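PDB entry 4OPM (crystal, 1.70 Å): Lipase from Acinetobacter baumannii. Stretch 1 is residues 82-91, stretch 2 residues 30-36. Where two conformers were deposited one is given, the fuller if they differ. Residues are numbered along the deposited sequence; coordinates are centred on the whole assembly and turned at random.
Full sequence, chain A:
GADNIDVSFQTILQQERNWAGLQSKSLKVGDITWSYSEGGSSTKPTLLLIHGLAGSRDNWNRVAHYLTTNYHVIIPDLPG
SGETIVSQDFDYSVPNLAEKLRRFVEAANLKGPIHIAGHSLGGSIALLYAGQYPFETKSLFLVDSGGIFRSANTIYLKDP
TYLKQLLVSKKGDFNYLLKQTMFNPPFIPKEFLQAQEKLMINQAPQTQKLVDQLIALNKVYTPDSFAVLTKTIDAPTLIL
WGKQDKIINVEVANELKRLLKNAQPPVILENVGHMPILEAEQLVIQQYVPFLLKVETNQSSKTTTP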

# COMPACT_ATOMS: atom_id res chain seq x y z
N GLY A 82 -0.12 11.27 4.78
CA GLY A 82 -1.39 11.73 5.33
C GLY A 82 -1.26 12.57 6.58
O GLY A 82 -0.49 13.54 6.60
N GLU A 83 -2.00 12.19 7.64
CA GLU A 83 -2.01 12.96 8.89
C GLU A 83 -1.22 12.29 10.02
O GLU A 83 -1.32 12.74 11.16
CB GLU A 83 -3.47 13.22 9.33
CG GLU A 83 -4.27 14.03 8.33
CD GLU A 83 -5.75 13.75 8.41
OE1 GLU A 83 -6.37 14.13 9.43
OE2 GLU A 83 -6.30 13.17 7.45
N THR A 84 -0.43 11.24 9.72
CA THR A 84 0.40 10.60 10.75
C THR A 84 1.55 11.55 11.08
O THR A 84 2.16 12.12 10.17
CB THR A 84 0.85 9.20 10.30
OG1 THR A 84 -0.30 8.35 10.39
CG2 THR A 84 1.99 8.61 11.15
N ILE A 85 1.82 11.74 12.39
CA ILE A 85 2.85 12.65 12.89
C ILE A 85 3.97 11.85 13.55
O ILE A 85 3.73 10.96 14.38
CB ILE A 85 2.26 13.73 13.87
CG1 ILE A 85 1.06 14.48 13.26
CG2 ILE A 85 3.35 14.74 14.31
CD1 ILE A 85 0.09 15.06 14.30
N VAL A 86 5.20 12.17 13.15
CA VAL A 86 6.42 11.56 13.68
C VAL A 86 7.42 12.68 14.02
O VAL A 86 7.21 13.83 13.63
CB VAL A 86 7.05 10.51 12.71
CG1 VAL A 86 6.12 9.32 12.51
CG2 VAL A 86 7.41 11.14 11.37
N SER A 87 8.51 12.32 14.68
CA SER A 87 9.56 13.29 15.04
C SER A 87 10.29 13.79 13.78
O SER A 87 10.21 13.16 12.71
CB SER A 87 10.55 12.66 16.01
OG SER A 87 11.15 11.52 15.43
N GLN A 88 10.99 14.94 13.91
CA GLN A 88 11.73 15.54 12.80
C GLN A 88 12.89 14.66 12.34
O GLN A 88 13.26 14.72 11.17
CB GLN A 88 12.23 16.95 13.17
CG GLN A 88 11.13 18.02 13.23
CD GLN A 88 10.42 18.27 11.91
OE1 GLN A 88 9.25 17.89 11.73
NE2 GLN A 88 11.10 18.91 10.97
N ASP A 89 13.44 13.80 13.26
CA ASP A 89 14.56 12.90 12.98
C ASP A 89 14.12 11.43 12.83
O ASP A 89 14.94 10.51 12.99
CB ASP A 89 15.60 13.03 14.12
CG ASP A 89 15.14 12.45 15.46
OD1 ASP A 89 13.96 12.67 15.83
OD2 ASP A 89 15.94 11.74 16.10
N PHE A 90 12.84 11.19 12.49
CA PHE A 90 12.29 9.84 12.36
C PHE A 90 13.07 8.94 11.39
O PHE A 90 13.58 9.39 10.36
CB PHE A 90 10.81 9.90 11.94
CG PHE A 90 10.11 8.56 12.00
CD1 PHE A 90 9.78 7.98 13.22
CD2 PHE A 90 9.78 7.88 10.83
CE1 PHE A 90 9.15 6.73 13.27
CE2 PHE A 90 9.15 6.63 10.88
CZ PHE A 90 8.85 6.05 12.10
N ASP A 91 13.15 7.65 11.74
CA ASP A 91 13.78 6.60 10.95
C ASP A 91 12.72 6.00 9.97
O ASP A 91 11.87 5.20 10.37
CB ASP A 91 14.37 5.52 11.89
CG ASP A 91 14.83 4.24 11.22
OD1 ASP A 91 14.97 4.23 9.97
OD2 ASP A 91 15.10 3.27 11.95
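Stretch 2 (30-36) GDITWSY

Stretch 2 enters through a loop at Gly-30 (phi/psi 60/-123) and Asp-31, then extends as a strand from Ile-32 to Tyr-36; stretch 1 has no regular helix or strand, yet it is extended from Thr-84 to Val-86, where the two backbones run antiparallel. Their register pairs Thr-84 with Trp-34, Ile-85 with Thr-33 and Val-86 with Ile-32, with CA-CA distances of 4.7, 5.0 and 4.9 Å. A single bridge joins them: Thr-33 N donates to Ile-85 O and Ile-85 N to Thr-33 O, both at 2.9 Å and nearly straight. The same carbonyls receive CA-H...O contacts, Ile-32 CA to Ile-85 O at 3.4 Å and Thr-84 CA to Thr-33 O at 3.3 Å. Beyond the bridge a water takes over, donating to Asp-31 O and accepting from Ser-87 N, each at 2.8 Å, as stretch 1 turns through a type I turn from Ser-87 to Phe-90. At Ser-35, a side chain replaces backbone: Ser-35 N donates to Thr-84 OG1 at 2.9 Å. Ser-35 CB also packs 3.6 Å from Glu-83 C. Ile-32 gathers the apolar contacts, its CG2 lying 3.8 Å from both Thr-84 CG2 and Val-86 CG1, and its CD1 3.7 Å from Phe-90 CE1. Trp-34 and Tyr-36 direct their CA-to-CB bonds away from stretch 1.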

# COMPACT_ATOMS: atom_id res chain seq x y z
N GLY A 30 3.84 5.36 21.31
CA GLY A 30 5.20 5.83 21.54
C GLY A 30 5.34 7.26 21.05
O GLY A 30 4.52 8.11 21.41
N ASP A 31 6.29 7.50 20.14
CA ASP A 31 6.53 8.84 19.59
C ASP A 31 5.82 9.08 18.24
O ASP A 31 6.17 10.03 17.53
CB ASP A 31 8.04 9.10 19.47
CG ASP A 31 8.72 9.18 20.82
OD1 ASP A 31 8.22 9.92 21.70
OD2 ASP A 31 9.74 8.47 21.01
N ILE A 32 4.82 8.25 17.89
CA ILE A 32 4.09 8.39 16.64
C ILE A 32 2.61 8.59 16.92
O ILE A 32 2.03 7.81 17.68
CB ILE A 32 4.28 7.16 15.69
CG1 ILE A 32 5.77 6.82 15.44
CG2 ILE A 32 3.50 7.32 14.36
CD1 ILE A 32 6.01 5.44 14.81
N THR A 33 2.00 9.60 16.28
CA THR A 33 0.55 9.77 16.33
C THR A 33 0.03 9.24 15.00
O THR A 33 0.16 9.90 13.96
CB THR A 33 0.11 11.20 16.63
OG1 THR A 33 0.69 11.58 17.87
CG2 THR A 33 -1.41 11.33 16.75
N TRP A 34 -0.53 8.03 15.03
CA TRP A 34 -1.05 7.39 13.83
C TRP A 34 -2.40 7.94 13.44
O TRP A 34 -3.30 8.03 14.28
CB TRP A 34 -1.17 5.87 14.04
CG TRP A 34 0.14 5.15 14.12
CD1 TRP A 34 0.90 4.94 15.23
CD2 TRP A 34 0.81 4.48 13.04
NE1 TRP A 34 2.01 4.18 14.91
CE2 TRP A 34 1.99 3.91 13.57
CE3 TRP A 34 0.53 4.32 11.66
CZ2 TRP A 34 2.89 3.17 12.78
CZ3 TRP A 34 1.42 3.58 10.88
CH2 TRP A 34 2.59 3.03 11.44
N SER A 35 -2.56 8.25 12.15
CA SER A 35 -3.84 8.57 11.53
C SER A 35 -4.25 7.31 10.79
O SER A 35 -3.40 6.71 10.11
CB SER A 35 -3.70 9.76 10.58
OG SER A 35 -4.86 9.88 9.77
N TYR A 36 -5.50 6.86 10.94
CA TYR A 36 -5.94 5.66 10.24
C TYR A 36 -7.44 5.68 10.00
O TYR A 36 -8.18 6.37 10.71
CB TYR A 36 -5.55 4.36 10.98
CG TYR A 36 -6.19 4.15 12.34
CD1 TYR A 36 -5.70 4.80 13.47
CD2 TYR A 36 -7.21 3.21 12.51
CE1 TYR A 36 -6.24 4.57 14.73
CE2 TYR A 36 -7.77 2.98 13.77
CZ TYR A 36 -7.28 3.66 14.88
OH TYR A 36 -7.79 3.44 16.13
O HOH W 1 8.49 9.80 15.91